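Local structure of proline dehydrogenase (Deinococcus radiodurans, 4H6Q) at residues A[47-52]-A[279-284]; A[80-85]-A[121-126]. The protein oxidises L-proline to delta-1-pyrroline-5-carboxylate with FAD as cofactor and a quinone as electron acceptor, the first step in breaking proline down to glutamate. All blocks are in the same frame, centred on the assembly; numbering follows the deposited sequence.

Interaction 1: residues A[47-52]-A[279-284]; sequences QAVQAL and VYLPYG. With TFB (tetrahydrofuran-2-carboxylic acid), chain D.
Ala48 sets its single methyl against the end of Leu281: CB lies 3.9 Å from Leu281 CD2 and only slightly farther from CD1, so the small side chain bears on both prongs of the leucine fork. One residue on, Val49 approaches the same leucine with CG2, the methyl beside its backbone N, which comes 4.1 Å from the branch carbon Leu281 CG. These two side chains cross obliquely, and Val49 also rests on Leu61 of strand 58-63. The strand already points Leu281 at the helix, and chi1 -164° sets its CG anti to the backbone N, where Val49 CG2 meets it; Ala45, a turn earlier on the helix, and Ala38 add to its surroundings.

The layering is that of a beta8-alpha8 barrel, as in this flavoenzyme family: helix 42-54 lies on the outside of strand 277-283, nearly antiparallel to it at 160°, with the axes of the short segments 9.8 Å apart.

At Leu52 the contact passes to Val279. The two side chains meet at about a right angle, Leu52 CD1 3.9 Å from Val279 CB and nearly as close to CG1, while CD2 of the leucine approaches Val279 CG2. Leu52 CD1 also stands 4.2 Å from Leu281 CD2, joining both patches. Between Val279 and Leu281 the strand turns Tyr280, probably critical for catalysis as in relatives, to the barrel interior. There it touches FAD, one ring face carries the bound tetrahydrofuran-2-carboxylic acid, whose CG lies 3.3 Å above the ring plane, offset toward the rim, and Tyr280 OH hydrogen-bonds Asp137 OD2.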
loop_
_atom_site.group_PDB
_atom_site.type_symbol
_atom_site.label_atom_id
_atom_site.label_comp_id
_atom_site.label_asym_id
_atom_site.label_seq_id
_atom_site.Cartn_x
_atom_site.Cartn_y
_atom_site.Cartn_z
ATOM N N GLN A 47 17.163 6.108 -3.317
ATOM C CA GLN A 47 18.331 5.389 -2.784
ATOM C C GLN A 47 17.905 4.148 -1.973
ATOM O O GLN A 47 18.538 3.073 -2.081
ATOM C CB GLN A 47 19.211 6.305 -1.933
ATOM C CG GLN A 47 20.000 7.317 -2.785
ATOM C CD GLN A 47 20.603 8.461 -1.984
ATOM O OE1 GLN A 47 20.306 8.630 -0.795
ATOM N NE2 GLN A 47 21.443 9.276 -2.641
ATOM N N ALA A 48 16.828 4.268 -1.198
ATOM C CA ALA A 48 16.372 3.135 -0.415
ATOM C C ALA A 48 15.827 2.050 -1.321
ATOM O O ALA A 48 16.043 0.859 -1.054
ATOM C CB ALA A 48 15.315 3.581 0.622
ATOM N N VAL A 49 15.092 2.404 -2.386
ATOM C CA VAL A 49 14.630 1.390 -3.328
ATOM C C VAL A 49 15.795 0.706 -4.045
ATOM O O VAL A 49 15.792 -0.520 -4.197
ATOM C CB VAL A 49 13.628 1.957 -4.350
ATOM C CG1 VAL A 49 13.255 0.890 -5.420
ATOM C CG2 VAL A 49 12.376 2.417 -3.628
ATOM N N GLN A 50 16.830 1.471 -4.425
ATOM C CA GLN A 50 17.989 0.860 -5.064
ATOM C C GLN A 50 18.675 -0.142 -4.128
ATOM O O GLN A 50 19.117 -1.214 -4.558
ATOM C CB GLN A 50 18.956 1.945 -5.540
ATOM C CG GLN A 50 18.383 2.745 -6.725
ATOM C CD GLN A 50 19.231 3.900 -7.124
ATOM O OE1 GLN A 50 19.892 4.530 -6.274
ATOM N NE2 GLN A 50 19.216 4.225 -8.414
ATOM N N ALA A 51 18.735 0.190 -2.836
ATOM C CA ALA A 51 19.304 -0.730 -1.861
ATOM C C ALA A 51 18.470 -2.004 -1.745
ATOM O O ALA A 51 19.048 -3.099 -1.644
ATOM C CB ALA A 51 19.522 -0.063 -0.497
ATOM N N LEU A 52 17.140 -1.888 -1.711
ATOM C CA LEU A 52 16.283 -3.070 -1.680
ATOM C C LEU A 52 16.506 -3.942 -2.917
ATOM O O LEU A 52 16.608 -5.174 -2.809
ATOM C CB LEU A 52 14.794 -2.678 -1.592
ATOM C CG LEU A 52 14.330 -2.122 -0.248
ATOM C CD1 LEU A 52 12.975 -1.430 -0.429
ATOM C CD2 LEU A 52 14.210 -3.252 0.766
ATOM N N VAL A 279 8.573 -4.171 -0.762
ATOM C CA VAL A 279 8.518 -3.448 0.485
ATOM C C VAL A 279 7.894 -2.082 0.292
ATOM O O VAL A 279 8.249 -1.320 -0.636
ATOM C CB VAL A 279 9.947 -3.312 1.095
ATOM C CG1 VAL A 279 10.030 -2.253 2.190
ATOM C CG2 VAL A 279 10.381 -4.669 1.622
ATOM N N TYR A 280 6.929 -1.745 1.186
ATOM C CA TYR A 280 6.274 -0.450 1.206
ATOM C C TYR A 280 7.268 0.561 1.774
ATOM O O TYR A 280 7.714 0.431 2.930
ATOM C CB TYR A 280 4.996 -0.581 2.063
ATOM C CG TYR A 280 4.018 0.570 1.967
ATOM C CD1 TYR A 280 2.800 0.433 1.262
ATOM C CD2 TYR A 280 4.250 1.800 2.641
ATOM C CE1 TYR A 280 1.893 1.465 1.160
ATOM C CE2 TYR A 280 3.344 2.860 2.543
ATOM C CZ TYR A 280 2.177 2.681 1.784
ATOM O OH TYR A 280 1.341 3.752 1.735
ATOM N N LEU A 281 7.601 1.560 0.953
ATOM C CA LEU A 281 8.765 2.428 1.167
ATOM C C LEU A 281 8.290 3.870 1.238
ATOM O O LEU A 281 8.110 4.543 0.250
ATOM C CB LEU A 281 9.786 2.238 0.051
ATOM C CG LEU A 281 11.198 2.766 0.293
ATOM C CD1 LEU A 281 11.332 4.289 0.323
ATOM C CD2 LEU A 281 11.792 2.106 1.489
ATOM N N PRO A 282 8.011 4.365 2.472
ATOM C CA PRO A 282 7.440 5.715 2.630
ATOM C C PRO A 282 8.511 6.767 2.840
ATOM O O PRO A 282 9.594 6.477 3.388
ATOM C CB PRO A 282 6.586 5.551 3.879
ATOM C CG PRO A 282 7.307 4.522 4.697
ATOM C CD PRO A 282 8.116 3.644 3.765
ATOM N N TYR A 283 8.238 8.000 2.405
ATOM C CA TYR A 283 9.178 9.069 2.617
ATOM C C TYR A 283 8.383 10.382 2.677
ATOM O O TYR A 283 7.211 10.451 2.295
ATOM C CB TYR A 283 10.224 9.146 1.477
ATOM C CG TYR A 283 9.606 9.711 0.202
ATOM C CD1 TYR A 283 9.764 11.072 -0.164
ATOM C CD2 TYR A 283 8.793 8.884 -0.619
ATOM C CE1 TYR A 283 9.133 11.590 -1.283
ATOM C CE2 TYR A 283 8.155 9.401 -1.758
ATOM C CZ TYR A 283 8.309 10.753 -2.067
ATOM O OH TYR A 283 7.660 11.246 -3.157
ATOM N N GLY A 284 9.030 11.434 3.167
ATOM C CA GLY A 284 8.486 12.761 3.112
ATOM C C GLY A 284 8.577 13.452 4.457
ATOM O O GLY A 284 8.915 12.875 5.488
HETATM O OA TFB D . -1.343 1.920 4.914
HETATM C CA TFB D . -0.774 1.660 6.192
HETATM C C TFB D . -0.523 2.953 6.939
HETATM O OB TFB D . -0.275 2.902 8.173
HETATM C CB TFB D . 0.502 0.968 5.958
HETATM C CG TFB D . 0.864 1.360 4.601
HETATM C CD TFB D . -0.370 1.756 3.887
HETATM O OXT TFB D . -0.558 4.098 6.354
#

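Interaction 2: residues A[80-85]-A[121-126]; sequences DVIKLI and RRIIAK
Ile123 meets three residues of the 80-85 helix at once. Its CG2, anti to the backbone N (chi1 -67° puts CG1 beside that N), is 3.9 Å from both Val81 CG1 and Ile85 CD1, and each of those side chains crosses it at about a right angle. CG1 faces Ile82 CG1 at 4.2 Å, and CD1 extends to Val81. Ile85 CD1 also rests on the backbone, 3.7 Å from Ile123 O. An alanine at Ile123 would probably open a gap facing Val81 and Ile82 and leave the tip of Ile85 with less to hold it.

Toward the outer edge, aliphatic and charged groups mix. Ile82 CD1 lies 3.4 Å from Arg122 NH1, approaching the guanidinium obliquely, and touches Arg122 CB as well. Lys126 offers its CG to Ile85 CG2 at 3.8 Å and, a little farther, to Ile82 CG2; bends at chi2 and chi3 turn CD and CE away from the apolar seam, and the amino end follows.

Salt bridges hold both polar ends: Arg122 NH2 pairs with Asp79 OD1, with a hydrogen bond to Asn119 OD1 besides, and Lys126 NZ pairs with Glu86 OE2. Both acids belong to helix 71-90, so the charges tie the same two helices. On the inner side, Val81 and Ile85 rest on Val97 of strand 96-99. The segment axes run almost parallel, 4° and 9.7 Å apart, an arrangement characteristic of consecutive outer helices in a beta8-alpha8 barrel, here linked through strand 96-99.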
loop_
_atom_site.group_PDB
_atom_site.type_symbol
_atom_site.label_atom_id
_atom_site.label_comp_id
_atom_site.label_asym_id
_atom_site.label_seq_id
_atom_site.Cartn_x
_atom_site.Cartn_y
_atom_site.Cartn_z
ATOM N N ASP A 80 3.320 16.338 -6.481
ATOM C CA ASP A 80 4.486 15.756 -5.865
ATOM C C ASP A 80 4.612 14.258 -6.058
ATOM O O ASP A 80 5.724 13.743 -6.231
ATOM C CB ASP A 80 4.529 16.127 -4.390
ATOM C CG ASP A 80 4.808 17.599 -4.151
ATOM O OD1 ASP A 80 5.355 18.268 -5.042
ATOM O OD2 ASP A 80 4.531 18.066 -3.021
ATOM N N VAL A 81 3.489 13.560 -6.130
ATOM C CA VAL A 81 3.511 12.132 -6.498
ATOM C C VAL A 81 3.953 11.951 -7.959
ATOM O O VAL A 81 4.755 11.048 -8.255
ATOM C CB VAL A 81 2.142 11.457 -6.249
ATOM C CG1 VAL A 81 2.152 10.013 -6.727
ATOM C CG2 VAL A 81 1.765 11.522 -4.750
ATOM N N ILE A 82 3.488 12.840 -8.851
ATOM C CA ILE A 82 3.966 12.804 -10.238
ATOM C C ILE A 82 5.464 13.070 -10.299
ATOM O O ILE A 82 6.177 12.403 -11.072
ATOM C CB ILE A 82 3.115 13.711 -11.122
ATOM C CG1 ILE A 82 1.734 13.063 -11.258
ATOM C CG2 ILE A 82 3.744 13.950 -12.510
ATOM C CD1 ILE A 82 0.573 13.955 -11.777
ATOM N N LYS A 83 5.991 14.026 -9.509
ATOM C CA LYS A 83 7.442 14.277 -9.487
ATOM C C LYS A 83 8.179 13.018 -9.038
ATOM O O LYS A 83 9.253 12.669 -9.561
ATOM C CB LYS A 83 7.790 15.434 -8.539
ATOM C CG LYS A 83 7.370 16.777 -9.063
ATOM C CD LYS A 83 7.740 17.867 -8.058
ATOM C CE LYS A 83 7.133 19.224 -8.447
ATOM N NZ LYS A 83 6.004 19.050 -9.436
ATOM N N LEU A 84 7.628 12.296 -8.079
ATOM C CA LEU A 84 8.221 11.034 -7.631
ATOM C C LEU A 84 8.267 10.018 -8.758
ATOM O O LEU A 84 9.276 9.343 -8.964
ATOM C CB LEU A 84 7.383 10.513 -6.467
ATOM C CG LEU A 84 7.668 9.076 -6.038
ATOM C CD1 LEU A 84 9.059 8.949 -5.426
ATOM C CD2 LEU A 84 6.552 8.601 -5.089
ATOM N N ILE A 85 7.151 9.849 -9.461
ATOM C CA ILE A 85 7.101 8.887 -10.575
ATOM C C ILE A 85 8.129 9.257 -11.648
ATOM O O ILE A 85 8.823 8.376 -12.197
ATOM C CB ILE A 85 5.665 8.839 -11.169
ATOM C CG1 ILE A 85 4.704 8.210 -10.163
ATOM C CG2 ILE A 85 5.624 8.129 -12.501
ATOM C CD1 ILE A 85 3.220 8.507 -10.483
ATOM N N ARG A 121 -6.473 9.980 -11.717
ATOM C CA ARG A 121 -6.319 9.780 -13.158
ATOM C C ARG A 121 -4.972 10.285 -13.654
ATOM O O ARG A 121 -4.297 9.621 -14.462
ATOM C CB ARG A 121 -7.438 10.495 -13.923
ATOM C CG ARG A 121 -8.766 9.758 -13.886
ATOM C CD ARG A 121 -9.844 10.626 -14.495
ATOM N NE ARG A 121 -11.075 9.859 -14.622
ATOM C CZ ARG A 121 -12.291 10.368 -14.506
ATOM N NH1 ARG A 121 -12.438 11.647 -14.225
ATOM N NH2 ARG A 121 -13.353 9.585 -14.632
ATOM N N ARG A 122 -4.543 11.460 -13.201
ATOM C CA ARG A 122 -3.267 12.043 -13.644
ATOM C C ARG A 122 -2.089 11.205 -13.155
ATOM O O ARG A 122 -1.111 10.982 -13.901
ATOM C CB ARG A 122 -3.115 13.485 -13.126
ATOM C CG ARG A 122 -4.240 14.406 -13.549
ATOM C CD ARG A 122 -3.929 15.841 -13.170
ATOM N NE ARG A 122 -3.677 16.114 -11.759
ATOM C CZ ARG A 122 -2.499 16.549 -11.276
ATOM N NH1 ARG A 122 -1.440 16.704 -12.055
ATOM N NH2 ARG A 122 -2.390 16.858 -10.028
ATOM N N ILE A 123 -2.157 10.764 -11.900
ATOM C CA ILE A 123 -1.110 9.928 -11.336
ATOM C C ILE A 123 -1.002 8.583 -12.083
ATOM O O ILE A 123 0.109 8.144 -12.461
ATOM C CB ILE A 123 -1.362 9.722 -9.830
ATOM C CG1 ILE A 123 -1.197 11.078 -9.079
ATOM C CG2 ILE A 123 -0.489 8.601 -9.236
ATOM C CD1 ILE A 123 -1.769 11.047 -7.643
ATOM N N ILE A 124 -2.141 7.922 -12.288
ATOM C CA ILE A 124 -2.110 6.606 -12.918
ATOM C C ILE A 124 -1.682 6.729 -14.384
ATOM O O ILE A 124 -0.912 5.890 -14.881
ATOM C CB ILE A 124 -3.470 5.894 -12.807
ATOM C CG1 ILE A 124 -3.856 5.687 -11.342
ATOM C CG2 ILE A 124 -3.433 4.539 -13.596
ATOM C CD1 ILE A 124 -5.345 5.398 -11.165
ATOM N N ALA A 125 -2.143 7.766 -15.090
ATOM C CA ALA A 125 -1.736 7.962 -16.488
ATOM C C ALA A 125 -0.211 8.081 -16.576
ATOM O O ALA A 125 0.401 7.519 -17.487
ATOM C CB ALA A 125 -2.428 9.204 -17.057
ATOM N N LYS A 126 0.412 8.822 -15.661
ATOM C CA LYS A 126 1.858 9.021 -15.678
ATOM C C LYS A 126 2.576 7.709 -15.367
ATOM O O LYS A 126 3.542 7.321 -16.083
ATOM C CB LYS A 126 2.285 10.166 -14.737
ATOM C CG LYS A 126 3.752 10.507 -14.777
ATOM C CD LYS A 126 4.291 10.846 -16.148
ATOM C CE LYS A 126 3.746 12.158 -16.638
ATOM N NZ LYS A 126 4.575 12.608 -17.767
#

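In the fold
Interactions 1 and 2 show two kinds of packing in one barrel wall. Interaction 1 is buried and joins a helix to the outer side of a strand, whereas interaction 2 is partly buried and joins neighbouring helices. The first depends wholly on aliphatic side chains; the second adds charged residues that supply carbon surface and pair across the helices. They use different elements, yet they touch: Tyr283 OH comes 3.4 Å from Leu84 CB, with the two centres about 17 Å apart. Interaction 1 includes a ligand-pocket residue, Tyr280, while the side chain of Val81 in interaction 2 is about 13 Å from the bound tetrahydrofuran-2-carboxylic acid.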